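Local coordinates for Non-catalytic protein 1 (Piromyces equi, PDB 1WCU) that is a non-catalytic family 29 carbohydrate-binding module that probably binds plant cell-wall polysaccharides such as glucomannan, at residues Y10-K15 and M131-Y136; L38-D43 and V119-A124; V68-E73 and G93-S98. One frame throughout, in Å; residues are numbered along the deposited sequence. Where two conformers were deposited one is given.

Contact 1: residues Y10-K15 and M131-Y136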
ATOM      1  N   TYR A  10       6.051  -4.982   4.295  1.00  8.05           N
ATOM      2  CA  TYR A  10       5.440  -5.648   5.436  1.00  8.64           C
ATOM      3  C   TYR A  10       4.995  -7.048   5.052  1.00  8.82           C
ATOM      4  O   TYR A  10       4.333  -7.210   4.024  1.00  8.90           O
ATOM      5  CB  TYR A  10       4.239  -4.840   5.954  1.00  7.83           C
ATOM      6  CG  TYR A  10       3.489  -5.539   7.066  1.00  8.47           C
ATOM      7  CD1 TYR A  10       2.373  -6.318   6.801  1.00  7.76           C
ATOM      8  CD2 TYR A  10       3.918  -5.462   8.395  1.00  7.38           C
ATOM      9  CE1 TYR A  10       1.708  -7.005   7.812  1.00  7.44           C
ATOM     10  CE2 TYR A  10       3.263  -6.142   9.398  1.00  7.03           C
ATOM     11  CZ  TYR A  10       2.152  -6.911   9.113  1.00  7.10           C
ATOM     12  OH  TYR A  10       1.495  -7.612  10.099  1.00  7.16           O
ATOM     13  N   GLU A  11       5.342  -8.054   5.851  1.00  9.42           N
ATOM     14  CA  GLU A  11       4.868  -9.417   5.629  1.00  9.55           C
ATOM     15  C   GLU A  11       3.744  -9.740   6.605  1.00  8.94           C
ATOM     16  O   GLU A  11       2.571  -9.653   6.241  1.00  8.47           O
ATOM     17  CB  GLU A  11       6.034 -10.416   5.712  1.00 10.53           C
ATOM     18  CG  GLU A  11       6.945 -10.353   4.482  1.00 13.16           C
ATOM     19  CD  GLU A  11       7.983 -11.485   4.458  1.00 14.93           C
ATOM     20  OE1 GLU A  11       8.647 -11.653   5.490  1.00 13.07           O
ATOM     21  OE2 GLU A  11       8.139 -12.175   3.411  1.00 21.56           O
ATOM     22  N   THR A  12       4.117 -10.074   7.839  1.00  8.56           N
ATOM     23  CA  THR A  12       3.206 -10.280   8.960  1.00  8.80           C
ATOM     24  C   THR A  12       3.914  -9.734  10.215  1.00  8.73           C
ATOM     25  O   THR A  12       4.997  -9.156  10.105  1.00  9.08           O
ATOM     26  CB  THR A  12       2.862 -11.773   9.132  1.00  9.62           C
ATOM     27  OG1 THR A  12       4.086 -12.532   9.248  1.00  9.12           O
ATOM     28  CG2 THR A  12       2.039 -12.299   7.947  1.00 10.11           C
ATOM     29  N   GLY A  13       3.323  -9.903  11.395  1.00  9.30           N
ATOM     30  CA  GLY A  13       3.952  -9.437  12.625  1.00  9.88           C
ATOM     31  C   GLY A  13       3.567  -8.027  13.029  1.00 10.29           C
ATOM     32  O   GLY A  13       2.569  -7.471  12.539  1.00  9.77           O
ATOM     33  N   LYS A  14       4.359  -7.457  13.926  1.00 11.00           N
ATOM     34  CA  LYS A  14       3.972  -6.232  14.611  1.00 12.39           C
ATOM     35  C   LYS A  14       4.782  -5.002  14.230  1.00 12.24           C
ATOM     36  O   LYS A  14       4.720  -3.986  14.905  1.00 13.15           O
ATOM     37  CB  LYS A  14       4.001  -6.479  16.130  1.00 12.79           C
ATOM     38  CG  LYS A  14       2.889  -7.464  16.584  1.00 15.80           C
ATOM     39  CD  LYS A  14       2.513  -7.357  18.051  1.00 18.94           C
ATOM     40  CE  LYS A  14       1.359  -6.405  18.303  1.00 23.41           C
ATOM     41  NZ  LYS A  14       0.019  -7.084  18.242  1.00 25.20           N
ATOM     42  N   LYS A  15       5.508  -5.071  13.130  1.00 12.11           N
ATOM     43  CA  LYS A  15       6.207  -3.889  12.657  1.00 12.93           C
ATOM     44  C   LYS A  15       6.402  -3.868  11.151  1.00 12.00           C
ATOM     45  O   LYS A  15       6.452  -4.900  10.495  1.00 12.04           O
ATOM     46  CB  LYS A  15       7.566  -3.775  13.358  1.00 14.09           C
ATOM     47  CG  LYS A  15       8.518  -4.885  13.055  1.00 14.56           C
ATOM     48  CD  LYS A  15       9.694  -4.959  14.066  1.00 16.84           C
ATOM     49  N   MET A 131      -4.088  -5.893   6.551  1.00  7.07           N
ATOM     50  CA  MET A 131      -3.216  -6.066   5.386  1.00  7.45           C
ATOM     51  C   MET A 131      -2.043  -6.988   5.703  1.00  7.43           C
ATOM     52  O   MET A 131      -1.527  -6.987   6.817  1.00  7.12           O
ATOM     53  CB  MET A 131      -2.682  -4.704   4.913  1.00  7.24           C
ATOM     54  CG  MET A 131      -3.779  -3.845   4.325  1.00  8.05           C
ATOM     55  SD  MET A 131      -3.320  -2.126   4.129  1.00  9.56           S
ATOM     56  CE  MET A 131      -3.786  -1.504   5.723  1.00 12.55           C
ATOM     57  N   ARG A 132      -1.607  -7.737   4.690  1.00  7.12           N
ATOM     58  CA  ARG A 132      -0.398  -8.546   4.776  1.00  7.61           C
ATOM     59  C   ARG A 132       0.349  -8.499   3.451  1.00  7.94           C
ATOM     60  O   ARG A 132      -0.245  -8.233   2.409  1.00  7.51           O
ATOM     61  CB  ARG A 132      -0.730 -10.016   5.091  1.00  7.90           C
ATOM     62  CG  ARG A 132      -1.237 -10.253   6.495  1.00  8.32           C
ATOM     63  CD  ARG A 132      -1.688 -11.701   6.692  1.00  9.66           C
ATOM     64  NE  ARG A 132      -2.164 -11.916   8.056  1.00  9.52           N
ATOM     65  CZ  ARG A 132      -2.862 -12.973   8.464  1.00 10.47           C
ATOM     66  NH1 ARG A 132      -3.153 -13.946   7.619  1.00 14.21           N
ATOM     67  NH2 ARG A 132      -3.293 -13.033   9.711  1.00 11.96           N
ATOM     68  N   TYR A 133       1.643  -8.790   3.495  1.00  7.51           N
ATOM     69  CA  TYR A 133       2.452  -8.993   2.285  1.00  8.56           C
ATOM     70  C   TYR A 133       2.360  -7.806   1.316  1.00  8.03           C
ATOM     71  O   TYR A 133       2.045  -7.970   0.142  1.00  8.30           O
ATOM     72  CB  TYR A 133       2.109 -10.326   1.585  1.00 10.38           C
ATOM     73  CG  TYR A 133       1.975 -11.518   2.509  1.00 12.46           C
ATOM     74  CD1 TYR A 133       3.048 -12.006   3.231  1.00 14.59           C
ATOM     75  CD2 TYR A 133       0.749 -12.123   2.667  1.00 14.74           C
ATOM     76  CE1 TYR A 133       2.876 -13.125   4.111  1.00 13.25           C
ATOM     77  CE2 TYR A 133       0.566 -13.197   3.504  1.00 16.37           C
ATOM     78  CZ  TYR A 133       1.613 -13.692   4.221  1.00 13.46           C
ATOM     79  OH  TYR A 133       1.355 -14.774   5.049  1.00 18.34           O
ATOM     80  N   ILE A 134       2.666  -6.628   1.831  1.00  8.13           N
ATOM     81  CA  ILE A 134       2.736  -5.422   1.027  1.00  8.02           C
ATOM     82  C   ILE A 134       4.102  -5.406   0.352  1.00  8.60           C
ATOM     83  O   ILE A 134       5.133  -5.287   1.018  1.00  8.92           O
ATOM     84  CB  ILE A 134       2.545  -4.147   1.875  1.00  7.95           C
ATOM     85  CG1 ILE A 134       1.198  -4.198   2.615  1.00  7.46           C
ATOM     86  CG2 ILE A 134       2.624  -2.922   0.957  1.00  8.26           C
ATOM     87  CD1 ILE A 134       1.017  -3.060   3.614  1.00  9.45           C
ATOM     88  N   ILE A 135       4.107  -5.548  -0.969  1.00  8.39           N
ATOM     89  CA  ILE A 135       5.340  -5.746  -1.736  1.00  8.84           C
ATOM     90  C   ILE A 135       5.282  -4.914  -3.007  1.00  8.99           C
ATOM     91  O   ILE A 135       4.316  -4.987  -3.754  1.00  9.41           O
ATOM     92  CB  ILE A 135       5.546  -7.240  -2.143  1.00  8.61           C
ATOM     93  CG1 ILE A 135       5.597  -8.146  -0.906  1.00  9.57           C
ATOM     94  CG2 ILE A 135       6.809  -7.404  -3.000  1.00  9.30           C
ATOM     95  CD1 ILE A 135       5.445  -9.617  -1.213  1.00 10.88           C
ATOM     96  N   TYR A 136       6.321  -4.136  -3.264  1.00  8.21           N
ATOM     97  CA  TYR A 136       6.487  -3.421  -4.528  1.00  8.01           C
ATOM     98  C   TYR A 136       7.505  -4.132  -5.421  1.00  7.94           C
ATOM     99  O   TYR A 136       8.548  -4.557  -4.954  1.00  7.86           O
ATOM    100  CB  TYR A 136       6.982  -1.989  -4.263  1.00  7.86           C
ATOM    101  CG  TYR A 136       7.427  -1.306  -5.542  1.00  7.99           C
ATOM    102  CD1 TYR A 136       6.490  -0.800  -6.448  1.00  8.15           C
ATOM    103  CD2 TYR A 136       8.767  -1.216  -5.886  1.00  7.44           C
ATOM    104  CE1 TYR A 136       6.870  -0.222  -7.638  1.00  8.44           C
ATOM    105  CE2 TYR A 136       9.167  -0.616  -7.095  1.00  8.15           C
ATOM    106  CZ  TYR A 136       8.222  -0.132  -7.962  1.00  7.09           C
ATOM    107  OH  TYR A 136       8.609   0.444  -9.159  1.00  7.88           O
TER
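Y10 and I134 form an antiparallel hydrogen-bonded pair where strand 6-10 ends against strand 129-137, in one sheet of the beta-sandwich, a jelly roll as in other family 29 modules. Main-chain bonds carry the join. I134 N gives the shorter bond, to Y10 O at 2.8 Å, whereas the return bond from Y10 N to I134 O is weak at 3.4 Å. One residue further, Y133 N donates to E11 O at 3.0 Å, in the carbonyl plane and on a lone pair. Two successive N-H groups thus face the same segment, Y10-E11, consistent with the positive phi of Y133 (54°).

Aromatic contacts flank these bonds. The Y10 ring, with CG anti to the backbone N (chi1 175°), lies beside the M131-R132 main chain: Y10 CE1 approaches M131 O to 3.4 Å, and R132 CA sits at the ring edge. E11 O lies over one face of the Y133 ring, displaced toward the rim.

T12 CG2 adds an apolar contact, touching R132 CD at 4.0 Å and lying 3.9 Å from Y133 OH, while the R132 guanidinium runs on to the carbonyls of N34 and D33. The far end of the Y10 ring is tied within its own segment: Y10 OH donates to G13 O at 2.7 Å, with that oxygen in the ring plane.

Contact 2: residues L38-D43 and V119-A124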
ATOM      1  N   LEU A  38      -5.069  -0.547   9.157  1.00  7.32           N
ATOM      2  CA  LEU A  38      -5.510   0.849   9.013  1.00  7.54           C
ATOM      3  C   LEU A  38      -6.894   0.972   9.604  1.00  7.18           C
ATOM      4  O   LEU A  38      -7.810   0.267   9.172  1.00  7.14           O
ATOM      5  CB  LEU A  38      -5.587   1.233   7.529  1.00  7.72           C
ATOM      6  CG  LEU A  38      -6.421   2.463   7.119  1.00  7.30           C
ATOM      7  CD1 LEU A  38      -5.914   3.718   7.813  1.00  8.38           C
ATOM      8  CD2 LEU A  38      -6.459   2.627   5.607  1.00  7.46           C
ATOM      9  N   THR A  39      -7.055   1.873  10.569  1.00  7.77           N
ATOM     10  CA  THR A  39      -8.381   2.278  11.021  1.00  8.34           C
ATOM     11  C   THR A  39      -8.470   3.793  10.859  1.00  7.95           C
ATOM     12  O   THR A  39      -7.767   4.537  11.552  1.00  8.56           O
ATOM     13  CB  THR A  39      -8.624   1.900  12.495  1.00  8.73           C
ATOM     14  OG1 THR A  39      -8.353   0.501  12.700  1.00  9.72           O
ATOM     15  CG2 THR A  39     -10.047   2.216  12.914  1.00  9.63           C
ATOM     16  N   ALA A  40      -9.265   4.253   9.898  1.00  7.98           N
ATOM     17  CA  ALA A  40      -9.453   5.698   9.706  1.00  8.45           C
ATOM     18  C   ALA A  40     -10.179   6.256  10.920  1.00  8.23           C
ATOM     19  O   ALA A  40     -11.040   5.586  11.485  1.00  8.69           O
ATOM     20  CB  ALA A  40     -10.235   5.975   8.447  1.00  9.04           C
ATOM     21  N   ASP A  41      -9.843   7.477  11.317  1.00  7.96           N
ATOM     22  CA  ASP A  41     -10.490   8.112  12.465  1.00  8.99           C
ATOM     23  C   ASP A  41     -11.984   8.284  12.154  1.00  9.35           C
ATOM     24  O   ASP A  41     -12.386   8.323  10.985  1.00  8.57           O
ATOM     25  CB  ASP A  41      -9.886   9.474  12.742  1.00  9.18           C
ATOM     26  CG  ASP A  41      -8.452   9.422  13.197  1.00 10.60           C
ATOM     27  OD1 ASP A  41      -7.995   8.372  13.682  1.00 11.79           O
ATOM     28  OD2 ASP A  41      -7.781  10.467  13.081  1.00 12.49           O
ATOM     29  N   PRO A  42     -12.826   8.366  13.193  1.00  9.77           N
ATOM     30  CA  PRO A  42     -14.256   8.466  12.943  1.00 10.28           C
ATOM     31  C   PRO A  42     -14.643   9.550  11.934  1.00 10.35           C
ATOM     32  O   PRO A  42     -14.223  10.700  12.041  1.00 10.89           O
ATOM     33  CB  PRO A  42     -14.816   8.766  14.333  1.00 10.65           C
ATOM     34  CG  PRO A  42     -13.844   8.120  15.261  1.00 11.12           C
ATOM     35  CD  PRO A  42     -12.515   8.315  14.631  1.00 10.40           C
ATOM     36  N   ASP A  43     -15.437   9.139  10.943  1.00 10.71           N
ATOM     37  CA  ASP A  43     -15.966   9.997   9.871  1.00 10.81           C
ATOM     38  C   ASP A  43     -14.916  10.596   8.937  1.00  9.98           C
ATOM     39  O   ASP A  43     -15.236  11.474   8.141  1.00 10.09           O
ATOM     40  CB  ASP A  43     -16.903  11.078  10.422  1.00 12.04           C
ATOM     41  CG  ASP A  43     -18.027  10.492  11.251  1.00 15.69           C
ATOM     42  OD1 ASP A  43     -18.778   9.650  10.733  1.00 20.13           O
ATOM     43  OD2 ASP A  43     -18.132  10.869  12.426  1.00 23.63           O
ATOM     44  N   VAL A 119      -2.992   3.582   1.243  1.00  7.08           N
ATOM     45  CA  VAL A 119      -4.220   2.769   1.338  1.00  7.12           C
ATOM     46  C   VAL A 119      -5.196   3.635   2.115  1.00  6.97           C
ATOM     47  O   VAL A 119      -4.837   4.154   3.166  1.00  6.73           O
ATOM     48  CB  VAL A 119      -4.008   1.417   2.043  1.00  7.27           C
ATOM     49  CG1 VAL A 119      -5.290   0.586   2.050  1.00  7.56           C
ATOM     50  CG2 VAL A 119      -2.906   0.631   1.337  1.00  7.73           C
ATOM     51  N   GLN A 120      -6.414   3.798   1.602  1.00  7.46           N
ATOM     52  CA  GLN A 120      -7.347   4.790   2.124  1.00  8.32           C
ATOM     53  C   GLN A 120      -8.775   4.239   2.192  1.00  8.16           C
ATOM     54  O   GLN A 120      -9.216   3.533   1.278  1.00  8.06           O
ATOM     55  CB  GLN A 120      -7.267   6.054   1.238  1.00  9.50           C
ATOM     56  CG  GLN A 120      -7.821   7.294   1.830  1.00 10.58           C
ATOM     57  CD  GLN A 120      -7.261   8.587   1.207  1.00 10.00           C
ATOM     58  OE1 GLN A 120      -6.610   8.610   0.136  1.00 12.38           O
ATOM     59  NE2 GLN A 120      -7.518   9.671   1.884  1.00 10.85           N
ATOM     60  N   ASP A 121      -9.476   4.554   3.277  1.00  8.12           N
ATOM     61  CA  ASP A 121     -10.864   4.110   3.514  1.00  8.41           C
ATOM     62  C   ASP A 121     -11.885   5.019   2.849  1.00  9.23           C
ATOM     63  O   ASP A 121     -12.217   6.062   3.384  1.00 10.41           O
ATOM     64  CB  ASP A 121     -11.134   4.061   5.029  1.00  8.70           C
ATOM     65  CG  ASP A 121     -12.485   3.487   5.370  1.00  9.92           C
ATOM     66  OD1 ASP A 121     -13.161   2.907   4.480  1.00 12.74           O
ATOM     67  OD2 ASP A 121     -12.823   3.515   6.569  1.00  9.89           O
ATOM     68  N   GLY A 122     -12.422   4.587   1.713  1.00  9.39           N
ATOM     69  CA  GLY A 122     -13.292   5.445   0.908  1.00  9.05           C
ATOM     70  C   GLY A 122     -14.571   5.870   1.602  1.00  9.15           C
ATOM     71  O   GLY A 122     -14.909   7.059   1.594  1.00  9.65           O
ATOM     72  N   PRO A 123     -15.306   4.908   2.170  1.00  8.92           N
ATOM     73  CA  PRO A 123     -16.508   5.257   2.919  1.00  9.03           C
ATOM     74  C   PRO A 123     -16.352   5.989   4.247  1.00  8.98           C
ATOM     75  O   PRO A 123     -17.381   6.277   4.867  1.00 10.35           O
ATOM     76  CB  PRO A 123     -17.170   3.901   3.191  1.00  9.33           C
ATOM     77  CG  PRO A 123     -16.588   2.989   2.201  1.00  9.86           C
ATOM     78  CD  PRO A 123     -15.179   3.453   2.006  1.00 10.21           C
ATOM     79  N   ALA A 124     -15.135   6.288   4.703  1.00  9.25           N
ATOM     80  CA  ALA A 124     -14.927   6.933   6.004  1.00  9.24           C
ATOM     81  C   ALA A 124     -15.701   6.193   7.096  1.00  9.71           C
ATOM     82  O   ALA A 124     -16.521   6.760   7.809  1.00 10.29           O
ATOM     83  CB  ALA A 124     -15.330   8.400   5.937  1.00  9.03           C
TER
HETATM   84  O   HOH W   1     -10.959   2.630   8.469  1.00 11.03           O
HETATM   85  O   HOH W   2     -16.591   6.596  10.611  1.00 12.59           O
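L38 reaches V119 with CG anti to its backbone N (chi1 161°) and CD1 set by chi2 (59°), leaving CD2 as the methyl that meets the other segment. D121 likewise holds CG anti to its N (chi1 -174°), which stands the carboxylate beside A40, with D121 OD2 4.0 Å from A40 CB. The L38 CD2 methyl presses on the V119 main chain, 3.3 Å from V119 O, and touches V119 CG1 more loosely at 4.3 Å. Next along, A40 CB and D121 CB lie 4.0 Å apart.

Strand 35-38 and strand 116-121 belong to different sheets, making the L38-V119 contact part of the apolar interior of the beta-sandwich, where I48 and M131 pack on both residues. Beyond it, D121 to A124 form a type I turn closed by A124 N bonding to D121 O, and A40-D43 is loop.

No direct hydrogen bond joins the segments; two waters do the bridging. One accepts from A40 N at 2.7 Å and donates to D121 OD2 at 2.8 Å. That carboxylate is gripped further by S125 OG at OD2 and by T72 OG1 at OD1, which should restrain its rotation. The second water accepts from D43 N and donates to A124 O, at 2.8 Å from each. Beside this bridge, the A124 CB methyl rests 3.7 Å from the carbonyl carbon D43 C.

Contact 3: residues V68-E73 and G93-S98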
ATOM      1  N   VAL A  68      -5.530  -7.987   1.423  1.00  7.55           N
ATOM      2  CA  VAL A  68      -6.424  -7.209   2.287  1.00  7.90           C
ATOM      3  C   VAL A  68      -7.577  -8.088   2.766  1.00  7.95           C
ATOM      4  O   VAL A  68      -8.109  -8.893   1.991  1.00  8.51           O
ATOM      5  CB  VAL A  68      -7.023  -6.005   1.546  1.00  8.30           C
ATOM      6  CG1 VAL A  68      -7.835  -5.136   2.509  1.00  8.62           C
ATOM      7  CG2 VAL A  68      -5.921  -5.187   0.895  1.00  9.25           C
ATOM      8  N   LYS A  69      -7.960  -7.917   4.039  1.00  7.84           N
ATOM      9  CA  LYS A  69      -9.161  -8.505   4.637  1.00  8.51           C
ATOM     10  C   LYS A  69      -9.868  -7.366   5.332  1.00  7.73           C
ATOM     11  O   LYS A  69      -9.268  -6.679   6.152  1.00  7.93           O
ATOM     12  CB  LYS A  69      -8.781  -9.595   5.649  1.00  8.89           C
ATOM     13  CG  LYS A  69      -9.970 -10.145   6.422  1.00  9.23           C
ATOM     14  CD  LYS A  69      -9.553 -11.238   7.393  1.00 11.21           C
ATOM     15  CE  LYS A  69      -8.828 -10.727   8.575  1.00 14.93           C
ATOM     16  NZ  LYS A  69      -8.543 -11.847   9.544  1.00 18.45           N
ATOM     17  N   THR A  70     -11.140  -7.146   5.019  1.00  7.89           N
ATOM     18  CA  THR A  70     -11.877  -6.021   5.597  1.00  8.07           C
ATOM     19  C   THR A  70     -13.362  -6.082   5.284  1.00  8.08           C
ATOM     20  O   THR A  70     -13.767  -6.674   4.281  1.00  8.16           O
ATOM     21  CB  THR A  70     -11.308  -4.658   5.067  1.00  8.08           C
ATOM     22  OG1 THR A  70     -11.915  -3.568   5.779  1.00  7.83           O
ATOM     23  CG2 THR A  70     -11.549  -4.483   3.588  1.00  7.68           C
ATOM     24  N   GLU A  71     -14.155  -5.416   6.127  1.00  8.98           N
ATOM     25  CA  GLU A  71     -15.579  -5.207   5.875  1.00  9.92           C
ATOM     26  C   GLU A  71     -15.900  -3.874   5.187  1.00 10.15           C
ATOM     27  O   GLU A  71     -17.050  -3.607   4.843  1.00 11.70           O
ATOM     28  CB  GLU A  71     -16.364  -5.325   7.183  1.00 10.47           C
ATOM     29  CG  GLU A  71     -16.391  -6.715   7.784  0.50 11.04           C
ATOM     30  CD  GLU A  71     -17.293  -6.763   8.999  0.50 12.58           C
ATOM     31  OE1 GLU A  71     -18.527  -6.826   8.817  0.50 16.88           O
ATOM     32  OE2 GLU A  71     -16.765  -6.695  10.128  0.50 15.16           O
ATOM     33  N   THR A  72     -14.894  -3.022   4.983  1.00  8.79           N
ATOM     34  CA  THR A  72     -15.086  -1.793   4.235  1.00  9.33           C
ATOM     35  C   THR A  72     -14.437  -1.933   2.833  1.00  8.83           C
ATOM     36  O   THR A  72     -14.307  -3.036   2.312  1.00  9.36           O
ATOM     37  CB  THR A  72     -14.629  -0.551   5.055  1.00  9.47           C
ATOM     38  OG1 THR A  72     -15.047   0.654   4.397  1.00 10.05           O
ATOM     39  CG2 THR A  72     -13.110  -0.515   5.294  1.00  9.19           C
ATOM     40  N   GLU A  73     -14.100  -0.812   2.212  1.00  9.45           N
ATOM     41  CA  GLU A  73     -13.567  -0.783   0.856  1.00  9.88           C
ATOM     42  C   GLU A  73     -12.808   0.513   0.692  1.00  9.10           C
ATOM     43  O   GLU A  73     -12.901   1.410   1.538  1.00  8.89           O
ATOM     44  CB  GLU A  73     -14.690  -0.884  -0.173  1.00 10.08           C
ATOM     45  CG  GLU A  73     -15.730   0.231  -0.095  1.00 13.04           C
ATOM     46  CD  GLU A  73     -16.891   0.021  -1.048  1.00 17.37           C
ATOM     47  OE1 GLU A  73     -17.424  -1.114  -1.108  1.00 27.04           O
ATOM     48  OE2 GLU A  73     -17.276   0.982  -1.744  1.00 25.34           O
ATOM     49  N   GLY A  93      -5.654   1.737  -7.908  1.00  9.78           N
ATOM     50  CA  GLY A  93      -6.595   0.625  -7.809  1.00 10.14           C
ATOM     51  C   GLY A  93      -7.543   0.769  -6.653  1.00  9.93           C
ATOM     52  O   GLY A  93      -7.505   1.783  -5.960  1.00  9.89           O
ATOM     53  N   SER A  94      -8.422  -0.222  -6.486  1.00 10.44           N
ATOM     54  CA  SER A  94      -9.384  -0.235  -5.389  1.00 10.46           C
ATOM     55  C   SER A  94      -9.357  -1.581  -4.708  1.00  9.97           C
ATOM     56  O   SER A  94      -8.976  -2.575  -5.331  1.00 11.40           O
ATOM     57  CB  SER A  94     -10.788   0.046  -5.894  1.00 10.91           C
ATOM     58  OG  SER A  94     -11.203  -0.950  -6.789  1.00 14.64           O
ATOM     59  N   PHE A  95      -9.738  -1.608  -3.434  1.00  9.07           N
ATOM     60  CA  PHE A  95      -9.965  -2.870  -2.733  1.00  8.79           C
ATOM     61  C   PHE A  95     -11.416  -2.883  -2.290  1.00  8.61           C
ATOM     62  O   PHE A  95     -12.049  -1.830  -2.198  1.00  9.16           O
ATOM     63  CB  PHE A  95      -9.004  -3.088  -1.542  1.00  8.95           C
ATOM     64  CG  PHE A  95      -9.112  -2.052  -0.473  1.00  8.54           C
ATOM     65  CD1 PHE A  95      -8.384  -0.873  -0.566  1.00  9.17           C
ATOM     66  CD2 PHE A  95      -9.950  -2.226   0.612  1.00 10.27           C
ATOM     67  CE1 PHE A  95      -8.487   0.086   0.392  1.00  9.04           C
ATOM     68  CE2 PHE A  95     -10.056  -1.256   1.583  1.00  8.25           C
ATOM     69  CZ  PHE A  95      -9.316  -0.096   1.480  1.00  8.82           C
ATOM     70  N   ARG A  96     -11.911  -4.080  -1.997  1.00  7.95           N
ATOM     71  CA  ARG A  96     -13.325  -4.270  -1.635  1.00  7.98           C
ATOM     72  C   ARG A  96     -13.435  -5.176  -0.408  1.00  7.94           C
ATOM     73  O   ARG A  96     -12.428  -5.633   0.120  1.00  8.30           O
ATOM     74  CB  ARG A  96     -14.131  -4.777  -2.832  1.00  8.61           C
ATOM     75  CG  ARG A  96     -13.510  -5.925  -3.606  1.00  8.18           C
ATOM     76  CD  ARG A  96     -13.551  -7.242  -2.856  1.00  7.80           C
ATOM     77  NE  ARG A  96     -13.060  -8.343  -3.703  1.00  7.19           N
ATOM     78  CZ  ARG A  96     -13.184  -9.628  -3.383  1.00  8.67           C
ATOM     79  NH1 ARG A  96     -13.799  -9.987  -2.266  1.00  9.58           N
ATOM     80  NH2 ARG A  96     -12.718 -10.573  -4.201  1.00  8.99           N
ATOM     81  N   SER A  97     -14.648  -5.440   0.059  1.00  8.19           N
ATOM     82  CA  SER A  97     -14.815  -6.242   1.276  1.00  8.95           C
ATOM     83  C   SER A  97     -14.491  -7.698   0.987  1.00  9.07           C
ATOM     84  O   SER A  97     -14.835  -8.235  -0.079  1.00  9.19           O
ATOM     85  CB  SER A  97     -16.237  -6.097   1.885  1.00 10.11           C
ATOM     86  OG  SER A  97     -16.504  -4.707   1.977  0.50  9.26           O
ATOM     87  N   SER A  98     -13.832  -8.334   1.943  1.00  8.61           N
ATOM     88  CA  SER A  98     -13.574  -9.765   1.876  1.00  9.38           C
ATOM     89  C   SER A  98     -13.473 -10.370   3.241  1.00  9.79           C
ATOM     90  O   SER A  98     -12.922  -9.767   4.151  1.00 10.19           O
ATOM     91  CB  SER A  98     -12.323 -10.077   1.071  1.00  9.37           C
ATOM     92  OG  SER A  98     -11.135  -9.581   1.676  1.00  9.67           O
TER
HETATM   93  O   HOH W   3     -17.043  -3.858  -0.803  1.00 13.54           O
HETATM   94  O   HOH W   4     -17.905  -2.601   1.941  1.00 35.91           O
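F95 sets its ring against V68, T70 and E73. From CB the first torsion puts CG between the backbone N and the carbonyl carbon (chi1 61°), and the ring runs on from there. CD2 meets three residues: V68 CG1 touches F95 CD2 at 4.1 Å, T70 CG2 comes to it from the ring edge near the plane, and E73 CA adjoins it as well. Both V68 and T70 side chains cross the phenylalanine at about a right angle. One atom further, F95 CE2 lies 3.4 Å from the carbonyl carbon E73 C, and F95 CZ at the tip borders the same carbonyl group, E73 C and O.

Beside the ring the backbones pair, T70 with S98, as an antiparallel hydrogen-bonded pair. S98 N donates to T70 O at 2.9 Å, and T70 N returns a longer bond to S98 O at 3.3 Å. S97 CA adds a CH...O contact to the same T70 O. The chain then turns: T72 N donates almost straight (169°) to T70 OG1 at 3.1 Å, an ST turn, and T70 OG1 is also bonded to P128 O.

At the exposed residues S97 and E73 the link is less certain, since S97 has two conformers: in the one given, S97 OG donates to T72 O at 2.8 Å from well above the carbonyl plane (45° out of it). A water accepts from S97 N and donates to E73 OE1 at 2.8 Å, bridging the two segments.

In this beta-sandwich without helices, strand 62-70 lies in one sheet, while strand 90-98 edges the other through its pairing with strand 74-79. The F95 ring lies at the join, touching I129 of strand 129-137 and Y104 of strand 101-109.

Following the chain from the N terminus, the end of strand 6-10 is met first, and contact 1 closes the longest loop when strand 129-137 returns beside it. After strands 20-22 and 30-32 comes strand 35-38 with its following loop; contact 2 closes within that span on strand 116-121, bringing the two sheets together. Contact 3, innermost, joins strand 62-70 to the end of strand 90-98. The three loops nest without crossing. M131 links contact 1 to both others, packing on L38 and V119 and on V68. Contacts 2 and 3 lie closer together and meet through the main chains of E73 and G122, uniting two neighbouring turns of the sandwich.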